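Local coordinates for protein serine protease pet (Escherichia coli, PDB 4OM9) that is a secreted autotransporter enterotoxin of enteroaggregative strains, with a peptidase domain of the chymotrypsin-like clan carried on a long beta-helix, and probably cleaves host alpha-fodrin, at residues A[579-584]-A[597-602]; A[514-519]-A[591-596]. All coordinates share one frame; numbering follows the deposited sequence.

Contact 1: A[579-584]-A[597-602]; sequences RKFRFD and RNADVE
Arg582 turns CG to the side of its backbone N (chi1 -62°), and a bend at chi2 folds CD back. Asp600 sets CG anti to its own N (chi1 -175°). Guanidinium and carboxylate meet across two parallel strands of the beta-helix. Strands 579-583 and 599-602 belong to successive coils, and their axes approach to 4.8 Å. A parallel ladder of five backbone hydrogen bonds joins them, from Arg579 N to Asn598 O at one end to Phe583 N and Glu602 O at the other.

One face of the pair is charged. NH2 of Arg582 makes a salt bridge to OD1 of Asp600 at 2.9 Å and meets that oxygen from above the carboxylate plane. NH1 of Arg582 turns to the backbone and donates to Asp600 O at 2.8 Å and to Phe581 O in its own strand. CB and OE1 of Glu602 lie over a face of the guanidinium. OE1 is 3.1 Å from Arg582 NE, but no N-H points at it, so this pairing is of charges alone.

The other face is apolar and turns into the core. CE1 of Phe581 touches Ala599 CB at 3.5 Å. CE2 of Phe583 meets Val601 CG1 at 3.7 Å. Met516 of strand 514-520 packs on Phe581, Phe583 and Val601.

Asp600 O is gripped twice: Phe581 N and Arg582 NH1 reach it, one from each side of its carbonyl plane.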
ATOM      1  N   ARG A 579       1.549   0.172  -0.119  1.00 33.93           N
ATOM      2  CA  ARG A 579       0.932  -0.413  -1.294  1.00 33.40           C
ATOM      3  C   ARG A 579       1.992  -1.091  -2.136  1.00 33.61           C
ATOM      4  O   ARG A 579       3.134  -0.624  -2.166  1.00 33.69           O
ATOM      5  CB  ARG A 579       0.197   0.659  -2.111  1.00 32.41           C
ATOM      6  CG  ARG A 579      -0.921   1.342  -1.347  1.00 32.23           C
ATOM      7  CD  ARG A 579      -1.985   0.317  -0.939  1.00 32.52           C
ATOM      8  NE  ARG A 579      -3.269   0.954  -0.667  1.00 32.11           N
ATOM      9  CZ  ARG A 579      -4.172   0.461   0.180  1.00 32.49           C
ATOM     10  NH1 ARG A 579      -3.918  -0.674   0.815  1.00 33.35           N
ATOM     11  NH2 ARG A 579      -5.320   1.095   0.390  1.00 32.11           N
ATOM     12  N   LYS A 580       1.625  -2.190  -2.795  1.00 33.81           N
ATOM     13  CA  LYS A 580       2.567  -2.924  -3.622  1.00 37.57           C
ATOM     14  C   LYS A 580       2.384  -2.580  -5.104  1.00 33.51           C
ATOM     15  O   LYS A 580       1.281  -2.575  -5.633  1.00 33.15           O
ATOM     16  CB  LYS A 580       2.426  -4.430  -3.414  1.00 39.11           C
ATOM     17  CG  LYS A 580       2.655  -4.903  -1.993  1.00 47.86           C
ATOM     18  CD  LYS A 580       4.129  -5.061  -1.667  1.00 51.28           C
ATOM     19  CE  LYS A 580       4.331  -5.744  -0.313  1.00 54.52           C
ATOM     20  NZ  LYS A 580       3.680  -7.091  -0.269  1.00 54.78           N
ATOM     21  N   PHE A 581       3.480  -2.263  -5.755  1.00 33.45           N
ATOM     22  CA  PHE A 581       3.479  -2.028  -7.180  1.00 33.73           C
ATOM     23  C   PHE A 581       4.508  -2.995  -7.760  1.00 34.65           C
ATOM     24  O   PHE A 581       5.736  -2.902  -7.472  1.00 34.07           O
ATOM     25  CB  PHE A 581       3.799  -0.568  -7.504  1.00 32.40           C
ATOM     26  CG  PHE A 581       2.959   0.430  -6.740  1.00 31.88           C
ATOM     27  CD1 PHE A 581       3.282   0.777  -5.430  1.00 32.05           C
ATOM     28  CD2 PHE A 581       1.851   1.033  -7.331  1.00 31.37           C
ATOM     29  CE1 PHE A 581       2.507   1.691  -4.719  1.00 31.73           C
ATOM     30  CE2 PHE A 581       1.073   1.960  -6.627  1.00 30.99           C
ATOM     31  CZ  PHE A 581       1.410   2.284  -5.318  1.00 31.17           C
ATOM     32  N   ARG A 582       3.977  -3.957  -8.511  1.00 36.72           N
ATOM     33  CA  ARG A 582       4.743  -5.001  -9.161  1.00 36.53           C
ATOM     34  C   ARG A 582       4.445  -4.973 -10.649  1.00 40.50           C
ATOM     35  O   ARG A 582       3.273  -4.866 -11.059  1.00 36.74           O
ATOM     36  CB  ARG A 582       4.401  -6.376  -8.586  1.00 40.76           C
ATOM     37  CG  ARG A 582       4.720  -6.568  -7.089  1.00 46.34           C
ATOM     38  CD  ARG A 582       6.226  -6.471  -6.847  1.00 52.46           C
ATOM     39  NE  ARG A 582       6.632  -6.652  -5.447  1.00 53.45           N
ATOM     40  CZ  ARG A 582       6.701  -5.671  -4.545  1.00 53.30           C
ATOM     41  NH1 ARG A 582       6.368  -4.424  -4.876  1.00 46.99           N
ATOM     42  NH2 ARG A 582       7.101  -5.937  -3.304  1.00 53.49           N
ATOM     43  N   PHE A 583       5.499  -5.078 -11.456  1.00 35.54           N
ATOM     44  CA  PHE A 583       5.352  -5.102 -12.903  1.00 35.82           C
ATOM     45  C   PHE A 583       6.618  -5.603 -13.575  1.00 37.78           C
ATOM     46  O   PHE A 583       7.708  -5.380 -13.074  1.00 36.49           O
ATOM     47  CB  PHE A 583       5.010  -3.706 -13.420  1.00 35.91           C
ATOM     48  CG  PHE A 583       5.959  -2.648 -12.948  1.00 35.57           C
ATOM     49  CD1 PHE A 583       7.164  -2.432 -13.602  1.00 34.56           C
ATOM     50  CD2 PHE A 583       5.650  -1.872 -11.834  1.00 33.59           C
ATOM     51  CE1 PHE A 583       8.054  -1.470 -13.141  1.00 34.08           C
ATOM     52  CE2 PHE A 583       6.515  -0.912 -11.387  1.00 33.19           C
ATOM     53  CZ  PHE A 583       7.729  -0.709 -12.044  1.00 33.42           C
ATOM     54  N   ASP A 584       6.483  -6.277 -14.710  1.00 41.94           N
ATOM     55  CA  ASP A 584       7.665  -6.714 -15.428  1.00 46.18           C
ATOM     56  C   ASP A 584       8.421  -5.499 -15.923  1.00 43.96           C
ATOM     57  O   ASP A 584       9.632  -5.390 -15.732  1.00 41.85           O
ATOM     58  CB  ASP A 584       7.303  -7.639 -16.585  1.00 45.98           C
ATOM     59  CG  ASP A 584       6.749  -8.947 -16.100  1.00 51.87           C
ATOM     60  OD1 ASP A 584       7.213  -9.394 -15.028  1.00 54.26           O
ATOM     61  OD2 ASP A 584       5.845  -9.513 -16.763  1.00 58.00           O
ATOM     62  N   ARG A 597       5.674   8.346  -0.524  1.00 33.57           N
ATOM     63  CA  ARG A 597       5.743   7.655   0.766  1.00 34.37           C
ATOM     64  C   ARG A 597       4.904   6.376   0.785  1.00 34.12           C
ATOM     65  O   ARG A 597       3.807   6.334   0.249  1.00 33.44           O
ATOM     66  CB  ARG A 597       5.312   8.595   1.898  1.00 35.10           C
ATOM     67  CG  ARG A 597       3.893   9.143   1.768  1.00 34.60           C
ATOM     68  CD  ARG A 597       3.415   9.712   3.101  1.00 35.55           C
ATOM     69  NE  ARG A 597       3.751   8.818   4.214  1.00 36.48           N
ATOM     70  CZ  ARG A 597       3.870   9.209   5.482  1.00 37.75           C
ATOM     71  NH1 ARG A 597       3.670  10.479   5.798  1.00 38.20           N
ATOM     72  NH2 ARG A 597       4.185   8.333   6.430  1.00 38.73           N
ATOM     73  N   ASN A 598       5.463   5.322   1.362  1.00 35.75           N
ATOM     74  CA  ASN A 598       4.747   4.061   1.530  1.00 34.84           C
ATOM     75  C   ASN A 598       4.326   3.370   0.225  1.00 35.12           C
ATOM     76  O   ASN A 598       3.365   2.614   0.209  1.00 33.94           O
ATOM     77  CB  ASN A 598       3.516   4.284   2.408  1.00 35.50           C
ATOM     78  CG  ASN A 598       3.881   4.690   3.808  1.00 41.02           C
ATOM     79  OD1 ASN A 598       4.102   5.872   4.092  1.00 36.44           O
ATOM     80  ND2 ASN A 598       3.965   3.708   4.695  1.00 37.22           N
ATOM     81  N   ALA A 599       5.046   3.634  -0.859  1.00 33.49           N
ATOM     82  CA  ALA A 599       4.987   2.764  -2.021  1.00 33.16           C
ATOM     83  C   ALA A 599       6.132   1.751  -1.962  1.00 35.50           C
ATOM     84  O   ALA A 599       7.271   2.091  -1.645  1.00 38.37           O
ATOM     85  CB  ALA A 599       5.051   3.566  -3.320  1.00 32.34           C
ATOM     86  N   ASP A 600       5.796   0.502  -2.242  1.00 33.95           N
ATOM     87  CA  ASP A 600       6.737  -0.594  -2.322  1.00 34.68           C
ATOM     88  C   ASP A 600       6.726  -1.037  -3.781  1.00 34.25           C
ATOM     89  O   ASP A 600       5.814  -1.755  -4.206  1.00 34.20           O
ATOM     90  CB  ASP A 600       6.315  -1.716  -1.368  1.00 35.59           C
ATOM     91  CG  ASP A 600       7.309  -2.863  -1.298  1.00 38.76           C
ATOM     92  OD1 ASP A 600       7.873  -3.284  -2.333  1.00 38.56           O
ATOM     93  OD2 ASP A 600       7.511  -3.372  -0.174  1.00 48.39           O
ATOM     94  N   VAL A 601       7.728  -0.578  -4.540  1.00 34.45           N
ATOM     95  CA  VAL A 601       7.753  -0.739  -5.990  1.00 33.70           C
ATOM     96  C   VAL A 601       8.817  -1.712  -6.452  1.00 36.52           C
ATOM     97  O   VAL A 601       9.976  -1.583  -6.078  1.00 37.15           O
ATOM     98  CB  VAL A 601       8.000   0.601  -6.724  1.00 33.02           C
ATOM     99  CG1 VAL A 601       7.837   0.390  -8.226  1.00 32.84           C
ATOM    100  CG2 VAL A 601       7.060   1.668  -6.244  1.00 32.49           C
ATOM    101  N   GLU A 602       8.423  -2.655  -7.298  1.00 37.61           N
ATOM    102  CA  GLU A 602       9.350  -3.626  -7.825  1.00 40.76           C
ATOM    103  C   GLU A 602       9.062  -3.972  -9.293  1.00 41.87           C
ATOM    104  O   GLU A 602       7.975  -4.448  -9.667  1.00 41.41           O
ATOM    105  CB  GLU A 602       9.315  -4.884  -6.981  1.00 39.50           C
ATOM    106  CG  GLU A 602      10.001  -6.098  -7.548  1.00 48.11           C
ATOM    107  CD  GLU A 602      10.408  -7.102  -6.471  1.00 60.02           C
ATOM    108  OE1 GLU A 602       9.739  -7.154  -5.410  1.00 54.72           O
ATOM    109  OE2 GLU A 602      11.420  -7.815  -6.682  1.00 65.45           O
TER

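Contact 2: A[514-519]-A[591-596]; sequences LVMQGH and SSLSIA
Leu514 and Leu593 run alongside each other in the same direction on parallel strands of the beta-helix. Backbone hydrogen bonds form the ladder. Leu514 N donates to Ser592 O and Ser594 N to Leu514 O. Met516 N donates to Ser594 O at 2.9 Å, and Ala596 N to Met516 O at 2.8 Å.

Apolar contacts lie on both faces. Both leucines hold CG anti to the backbone N (chi1 -170° and 174°), and Leu514 CD2 touches Leu593 CD1 at 3.8 Å. Met516 runs out extended, and its CE comes within 4.4 Å of Leu593 CD1. On the face of Val515, CG2 meets Ser594 CB at 4.1 Å. Further along, Gln517 CB rests on Ala596 CB at 3.8 Å.

One water adds polar links. It donates to Leu514 O at 2.8 Å and is hydrogen-bonded to OG of Ser592 and Ser594. NE2 of Gln517 donates to Gly518 O and to Asp499, and its OE1 accepts from Tyr620 N.

The pair is one step in a stack of coils. Strand 496-498 lies beside 514-516, and strand 611-614 continues the ladder beyond 592-595. Across the interior, Leu586 of strand 585-589 packs on Leu514, Met516 and Leu593.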
ATOM      1  N   LEU A 514       2.965   9.909 -13.819  1.00 32.02           N
ATOM      2  CA  LEU A 514       2.500   8.841 -12.968  1.00 31.92           C
ATOM      3  C   LEU A 514       3.092   9.012 -11.566  1.00 35.01           C
ATOM      4  O   LEU A 514       4.264   9.384 -11.401  1.00 31.86           O
ATOM      5  CB  LEU A 514       2.882   7.474 -13.528  1.00 33.94           C
ATOM      6  CG  LEU A 514       2.201   6.323 -12.775  1.00 36.07           C
ATOM      7  CD1 LEU A 514       0.774   6.155 -13.279  1.00 31.76           C
ATOM      8  CD2 LEU A 514       2.971   5.033 -12.920  1.00 34.68           C
ATOM      9  N   VAL A 515       2.256   8.736 -10.573  1.00 36.30           N
ATOM     10  CA  VAL A 515       2.631   8.776  -9.168  1.00 36.30           C
ATOM     11  C   VAL A 515       2.172   7.504  -8.489  1.00 33.78           C
ATOM     12  O   VAL A 515       0.997   7.128  -8.579  1.00 32.92           O
ATOM     13  CB  VAL A 515       2.013   9.966  -8.444  1.00 34.99           C
ATOM     14  CG1 VAL A 515       2.255   9.850  -6.954  1.00 33.01           C
ATOM     15  CG2 VAL A 515       2.601  11.259  -8.993  1.00 36.09           C
ATOM     16  N   MET A 516       3.117   6.817  -7.866  1.00 33.52           N
ATOM     17  CA  MET A 516       2.817   5.680  -7.023  1.00 37.03           C
ATOM     18  C   MET A 516       3.109   6.073  -5.573  1.00 36.33           C
ATOM     19  O   MET A 516       4.196   6.602  -5.257  1.00 38.13           O
ATOM     20  CB  MET A 516       3.642   4.452  -7.423  1.00 35.65           C
ATOM     21  CG  MET A 516       3.468   3.976  -8.851  1.00 38.18           C
ATOM     22  SD  MET A 516       4.734   2.742  -9.218  1.00 39.86           S
ATOM     23  CE  MET A 516       4.373   2.358 -10.925  1.00 43.80           C
ATOM     24  N   GLN A 517       2.140   5.816  -4.702  1.00 31.96           N
ATOM     25  CA  GLN A 517       2.252   6.167  -3.292  1.00 35.25           C
ATOM     26  C   GLN A 517       1.357   5.291  -2.449  1.00 33.40           C
ATOM     27  O   GLN A 517       0.438   4.649  -2.974  1.00 31.38           O
ATOM     28  CB  GLN A 517       1.877   7.636  -3.059  1.00 37.49           C
ATOM     29  CG  GLN A 517       0.397   7.925  -3.330  1.00 36.89           C
ATOM     30  CD  GLN A 517      -0.093   9.219  -2.684  1.00 35.24           C
ATOM     31  OE1 GLN A 517       0.378  10.316  -3.007  1.00 32.27           O
ATOM     32  NE2 GLN A 517      -1.072   9.091  -1.778  1.00 34.33           N
ATOM     33  N   GLY A 518       1.602   5.298  -1.137  1.00 31.59           N
ATOM     34  CA  GLY A 518       0.710   4.639  -0.202  1.00 31.29           C
ATOM     35  C   GLY A 518      -0.608   5.387  -0.032  1.00 30.88           C
ATOM     36  O   GLY A 518      -0.836   6.444  -0.628  1.00 30.86           O
ATOM     37  N   HIS A 519      -1.485   4.849   0.802  1.00 32.71           N
ATOM     38  CA  HIS A 519      -2.780   5.482   1.015  1.00 34.04           C
ATOM     39  C   HIS A 519      -2.928   5.928   2.465  1.00 31.05           C
ATOM     40  O   HIS A 519      -2.712   5.146   3.407  1.00 31.37           O
ATOM     41  CB  HIS A 519      -3.929   4.530   0.612  1.00 31.10           C
ATOM     42  CG  HIS A 519      -5.289   5.010   1.026  1.00 29.64           C
ATOM     43  ND1 HIS A 519      -5.928   6.073   0.412  1.00 28.81           N
ATOM     44  CD2 HIS A 519      -6.136   4.571   1.991  1.00 28.92           C
ATOM     45  CE1 HIS A 519      -7.099   6.270   0.993  1.00 28.65           C
ATOM     46  NE2 HIS A 519      -7.250   5.369   1.951  1.00 28.70           N
ATOM     47  N   SER A 591       7.865  12.314 -19.537  1.00 35.42           N
ATOM     48  CA  SER A 591       7.062  12.714 -18.389  1.00 37.40           C
ATOM     49  C   SER A 591       7.791  12.393 -17.094  1.00 34.01           C
ATOM     50  O   SER A 591       9.017  12.324 -17.067  1.00 34.10           O
ATOM     51  CB  SER A 591       5.683  12.034 -18.428  1.00 34.50           C
ATOM     52  OG  SER A 591       4.758  12.701 -17.577  1.00 34.15           O
ATOM     53  N   SER A 592       7.064  12.198 -16.003  1.00 33.96           N
ATOM     54  CA  SER A 592       7.790  11.865 -14.800  1.00 33.78           C
ATOM     55  C   SER A 592       7.125  10.766 -13.991  1.00 32.27           C
ATOM     56  O   SER A 592       5.901  10.617 -13.952  1.00 32.07           O
ATOM     57  CB  SER A 592       8.020  13.117 -13.941  1.00 35.27           C
ATOM     58  OG  SER A 592       6.814  13.653 -13.443  1.00 36.47           O
ATOM     59  N   LEU A 593       7.976   9.968 -13.375  1.00 33.10           N
ATOM     60  CA  LEU A 593       7.545   8.922 -12.485  1.00 32.60           C
ATOM     61  C   LEU A 593       7.997   9.284 -11.075  1.00 32.27           C
ATOM     62  O   LEU A 593       9.174   9.535 -10.849  1.00 33.86           O
ATOM     63  CB  LEU A 593       8.121   7.583 -12.925  1.00 31.77           C
ATOM     64  CG  LEU A 593       7.881   6.402 -11.999  1.00 32.35           C
ATOM     65  CD1 LEU A 593       6.401   6.146 -11.830  1.00 35.46           C
ATOM     66  CD2 LEU A 593       8.573   5.191 -12.555  1.00 35.66           C
ATOM     67  N   SER A 594       7.046   9.332 -10.148  1.00 32.18           N
ATOM     68  CA  SER A 594       7.325   9.606  -8.748  1.00 33.80           C
ATOM     69  C   SER A 594       6.889   8.426  -7.887  1.00 35.15           C
ATOM     70  O   SER A 594       5.753   7.935  -7.991  1.00 33.05           O
ATOM     71  CB  SER A 594       6.601  10.871  -8.264  1.00 32.00           C
ATOM     72  OG  SER A 594       6.882  11.976  -9.094  1.00 34.74           O
ATOM     73  N   ILE A 595       7.805   7.966  -7.051  1.00 32.35           N
ATOM     74  CA  ILE A 595       7.473   7.013  -6.027  1.00 32.42           C
ATOM     75  C   ILE A 595       7.554   7.783  -4.725  1.00 39.22           C
ATOM     76  O   ILE A 595       8.616   8.327  -4.373  1.00 40.34           O
ATOM     77  CB  ILE A 595       8.418   5.807  -6.017  1.00 34.42           C
ATOM     78  CG1 ILE A 595       8.307   5.054  -7.342  1.00 34.54           C
ATOM     79  CG2 ILE A 595       8.081   4.886  -4.848  1.00 35.78           C
ATOM     80  CD1 ILE A 595       9.395   4.026  -7.544  1.00 34.88           C
ATOM     81  N   ALA A 596       6.416   7.854  -4.037  1.00 35.32           N
ATOM     82  CA  ALA A 596       6.274   8.661  -2.842  1.00 32.81           C
ATOM     83  C   ALA A 596       6.038   7.751  -1.651  1.00 33.02           C
ATOM     84  O   ALA A 596       6.210   6.542  -1.755  1.00 33.02           O
ATOM     85  CB  ALA A 596       5.139   9.667  -2.996  1.00 32.32           C
TER
HETATM   86  O   HOH W   1       5.021  12.057 -11.337  1.00 30.72           O

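In the fold
Both contacts are parallel rungs between coils of the same beta-helix, with centres about 10 Å apart. Contact 2 is the more buried, and its side-chain chemistry is mainly aliphatic, with a water and serine hydroxyls on one face. Contact 1 is only partly buried: it adds aromatic rings inside and ion pairs outside. The chain passes from 591-596 into 597-602, so the second segments of the two contacts lie on successive sides of one coil. Strands 514-520 and 576-583, one from each contact, are neighbours. The contacts meet at the corner, where Gly518 N and Arg597 O are 2.8 Å apart, a probable hydrogen bond. Inside, Val601 CG2 packs on Ile595 CD1 at 3.6 Å, joining their apolar sides.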